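Local coordinates for protein fructose-bisphosphatase (Pyrococcus horikoshii, PDB 1VDW) that probably hydrolyses fructose 1,6-bisphosphate to fructose 6-phosphate and phosphate with the help of magnesium, as a homodimer of the inositol monophosphatase superfamily, at residues V65-I70 with V81-L86. Sequence-based numbering, arbitrary orientation. Where two conformers were deposited one is given.
Sequences VVSEEI and VVVDPL
Two parallel neighbours of the large mixed sheet, strands 64-67 and 79-84, lead at their C-terminal ends into Glu68 and Asp84, two of the acidic residues of the predicted catalytic magnesium site. Val66 binds strand 79-84 through both its backbone polar groups. Its N donates to Val81 O at 2.8 Å, and its O accepts from Val83 N at 2.9 Å, nearly along the C=O axis. On one face, Val81 CG1 lies anti to the carbonyl carbon (chi1 -56°), which leaves CG2 in the crowded position between N and the carbonyl carbon. This places CG2 3.7 Å from Val65 CG2, with the two side chains side by side. Val83 lies on the same face and also packs on Ile54 of helix 45-60. On the other face, Val66 and Val82 both touch Thr200 of helix 199-211. Past Val66, a water joins the two segments. It donates to Val83 O at 2.8 Å and accepts from Glu68 N at 3.0 Å. Glu68 forms a salt bridge to Arg198, while Asp84 OD2 lies close to Asp201 OD1. Glu68 OE2 and Asp84 OD2 stand 6.0 Å apart. This gathering of acidic groups would probably be eased by a bound cation, consistent with the predicted role in binding magnesium.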
ATOM      1  N   VAL A  65       4.050  27.973 -11.934  1.00 16.87           N
ATOM      2  CA  VAL A  65       4.110  26.772 -11.116  1.00 16.88           C
ATOM      3  C   VAL A  65       3.118  26.798  -9.969  1.00 18.11           C
ATOM      4  O   VAL A  65       2.961  27.810  -9.285  1.00 19.76           O
ATOM      5  CB  VAL A  65       5.519  26.575 -10.522  1.00 17.75           C
ATOM      6  CG1 VAL A  65       5.595  25.241  -9.793  1.00 18.03           C
ATOM      7  CG2 VAL A  65       6.560  26.642 -11.624  1.00 17.38           C
ATOM      8  N   VAL A  66       2.450  25.670  -9.763  1.00 17.05           N
ATOM      9  CA  VAL A  66       1.491  25.535  -8.681  1.00 15.93           C
ATOM     10  C   VAL A  66       1.888  24.315  -7.862  1.00 15.88           C
ATOM     11  O   VAL A  66       1.946  23.200  -8.380  1.00 16.17           O
ATOM     12  CB  VAL A  66       0.051  25.338  -9.206  1.00 15.69           C
ATOM     13  CG1 VAL A  66      -0.923  25.266  -8.037  1.00 17.09           C
ATOM     14  CG2 VAL A  66      -0.326  26.483 -10.135  1.00 18.47           C
ATOM     15  N   SER A  67       2.201  24.540  -6.592  1.00 15.94           N
ATOM     16  CA  SER A  67       2.577  23.460  -5.688  1.00 18.74           C
ATOM     17  C   SER A  67       1.986  23.842  -4.333  1.00 20.28           C
ATOM     18  O   SER A  67       1.927  25.021  -3.988  1.00 20.98           O
ATOM     19  CB  SER A  67       4.100  23.334  -5.603  1.00 19.40           C
ATOM     20  OG  SER A  67       4.480  22.069  -5.085  0.50 18.19           O
ATOM     21  N   GLU A  68       1.549  22.848  -3.570  1.00 22.03           N
ATOM     22  CA  GLU A  68       0.924  23.103  -2.276  1.00 24.74           C
ATOM     23  C   GLU A  68       1.700  23.997  -1.313  1.00 26.44           C
ATOM     24  O   GLU A  68       1.149  24.965  -0.785  1.00 26.32           O
ATOM     25  CB  GLU A  68       0.596  21.776  -1.585  1.00 24.45           C
ATOM     26  CG  GLU A  68      -0.134  21.945  -0.258  1.00 26.97           C
ATOM     27  CD  GLU A  68      -0.709  20.644   0.271  1.00 28.23           C
ATOM     28  OE1 GLU A  68      -1.276  20.657   1.384  1.00 29.60           O
ATOM     29  OE2 GLU A  68      -0.597  19.612  -0.425  1.00 29.16           O
ATOM     30  N   GLU A  69       2.971  23.684  -1.088  1.00 28.25           N
ATOM     31  CA  GLU A  69       3.785  24.458  -0.155  1.00 30.86           C
ATOM     32  C   GLU A  69       4.246  25.828  -0.648  1.00 31.61           C
ATOM     33  O   GLU A  69       4.433  26.746   0.153  1.00 32.71           O
ATOM     34  CB  GLU A  69       5.001  23.636   0.276  1.00 31.37           C
ATOM     35  CG  GLU A  69       4.642  22.325   0.959  1.00 34.15           C
ATOM     36  CD  GLU A  69       3.709  22.518   2.143  1.00 35.35           C
ATOM     37  OE1 GLU A  69       4.082  23.248   3.086  1.00 36.92           O
ATOM     38  OE2 GLU A  69       2.602  21.940   2.129  1.00 36.55           O
ATOM     39  N   ILE A  70       4.426  25.972  -1.956  1.00 32.54           N
ATOM     40  CA  ILE A  70       4.877  27.240  -2.522  1.00 32.89           C
ATOM     41  C   ILE A  70       3.721  28.077  -3.064  1.00 32.57           C
ATOM     42  O   ILE A  70       3.877  29.268  -3.342  1.00 33.37           O
ATOM     43  CB  ILE A  70       5.914  26.994  -3.645  1.00 33.69           C
ATOM     44  CG1 ILE A  70       7.146  26.305  -3.055  1.00 34.34           C
ATOM     45  CG2 ILE A  70       6.315  28.309  -4.299  1.00 34.62           C
ATOM     46  CD1 ILE A  70       8.219  25.979  -4.066  1.00 34.60           C
ATOM     47  N   VAL A  81       2.487  24.465 -14.614  1.00 13.86           N
ATOM     48  CA  VAL A  81       2.739  23.116 -14.142  1.00 13.60           C
ATOM     49  C   VAL A  81       2.145  22.983 -12.739  1.00 14.42           C
ATOM     50  O   VAL A  81       2.384  23.826 -11.872  1.00 15.13           O
ATOM     51  CB  VAL A  81       4.261  22.808 -14.135  1.00 14.76           C
ATOM     52  CG1 VAL A  81       4.835  23.027 -15.528  0.50 15.56           C
ATOM     53  CG2 VAL A  81       4.978  23.677 -13.117  0.50 14.10           C
ATOM     54  N   VAL A  82       1.342  21.938 -12.543  1.00 13.40           N
ATOM     55  CA  VAL A  82       0.686  21.654 -11.263  1.00 13.34           C
ATOM     56  C   VAL A  82       1.388  20.405 -10.752  1.00 13.38           C
ATOM     57  O   VAL A  82       1.230  19.316 -11.313  1.00 14.00           O
ATOM     58  CB  VAL A  82      -0.818  21.393 -11.474  1.00 13.27           C
ATOM     59  CG1 VAL A  82      -1.494  21.071 -10.153  1.00 14.67           C
ATOM     60  CG2 VAL A  82      -1.462  22.620 -12.110  1.00 13.44           C
ATOM     61  N   VAL A  83       2.146  20.561  -9.673  1.00 13.38           N
ATOM     62  CA  VAL A  83       2.958  19.464  -9.179  1.00 14.80           C
ATOM     63  C   VAL A  83       2.928  19.121  -7.697  1.00 14.55           C
ATOM     64  O   VAL A  83       2.632  19.954  -6.841  1.00 14.42           O
ATOM     65  CB  VAL A  83       4.437  19.744  -9.578  1.00 16.70           C
ATOM     66  CG1 VAL A  83       4.900  21.049  -8.957  0.50 16.83           C
ATOM     67  CG2 VAL A  83       5.336  18.604  -9.144  0.50 18.25           C
ATOM     68  N   ASP A  84       3.224  17.854  -7.425  1.00 13.33           N
ATOM     69  CA  ASP A  84       3.360  17.340  -6.072  1.00 12.73           C
ATOM     70  C   ASP A  84       4.748  16.703  -6.133  1.00 12.30           C
ATOM     71  O   ASP A  84       4.918  15.614  -6.682  1.00 12.57           O
ATOM     72  CB  ASP A  84       2.313  16.272  -5.748  1.00 13.21           C
ATOM     73  CG  ASP A  84       2.381  15.823  -4.297  1.00 13.92           C
ATOM     74  OD1 ASP A  84       3.351  16.210  -3.608  1.00 14.38           O
ATOM     75  OD2 ASP A  84       1.476  15.088  -3.839  1.00 14.40           O
ATOM     76  N   PRO A  85       5.766  17.389  -5.594  1.00 12.22           N
ATOM     77  CA  PRO A  85       7.152  16.905  -5.588  1.00 12.55           C
ATOM     78  C   PRO A  85       7.333  15.520  -4.974  1.00 12.19           C
ATOM     79  O   PRO A  85       8.196  14.747  -5.389  1.00 12.97           O
ATOM     80  CB  PRO A  85       7.889  17.983  -4.795  1.00 13.63           C
ATOM     81  CG  PRO A  85       7.090  19.216  -5.077  1.00 14.96           C
ATOM     82  CD  PRO A  85       5.673  18.718  -4.962  1.00 13.60           C
ATOM     83  N   LEU A  86       6.530  15.223  -3.962  1.00 11.10           N
ATOM     84  CA  LEU A  86       6.600  13.925  -3.310  1.00 11.52           C
ATOM     85  C   LEU A  86       5.280  13.580  -2.660  1.00 11.11           C
ATOM     86  O   LEU A  86       4.940  14.086  -1.589  1.00 12.14           O
ATOM     87  CB  LEU A  86       7.709  13.886  -2.251  1.00 12.91           C
ATOM     88  CG  LEU A  86       7.819  12.569  -1.465  1.00 14.11           C
ATOM     89  CD1 LEU A  86       8.277  11.445  -2.384  1.00 15.00           C
ATOM     90  CD2 LEU A  86       8.794  12.744  -0.305  1.00 15.66           C
TER
HETATM   91  O   HOH W   1       2.312  19.995  -4.035  1.00 20.17           O
HETATM   92  O   HOH W   2       2.200  18.784  -1.799  1.00 32.87           O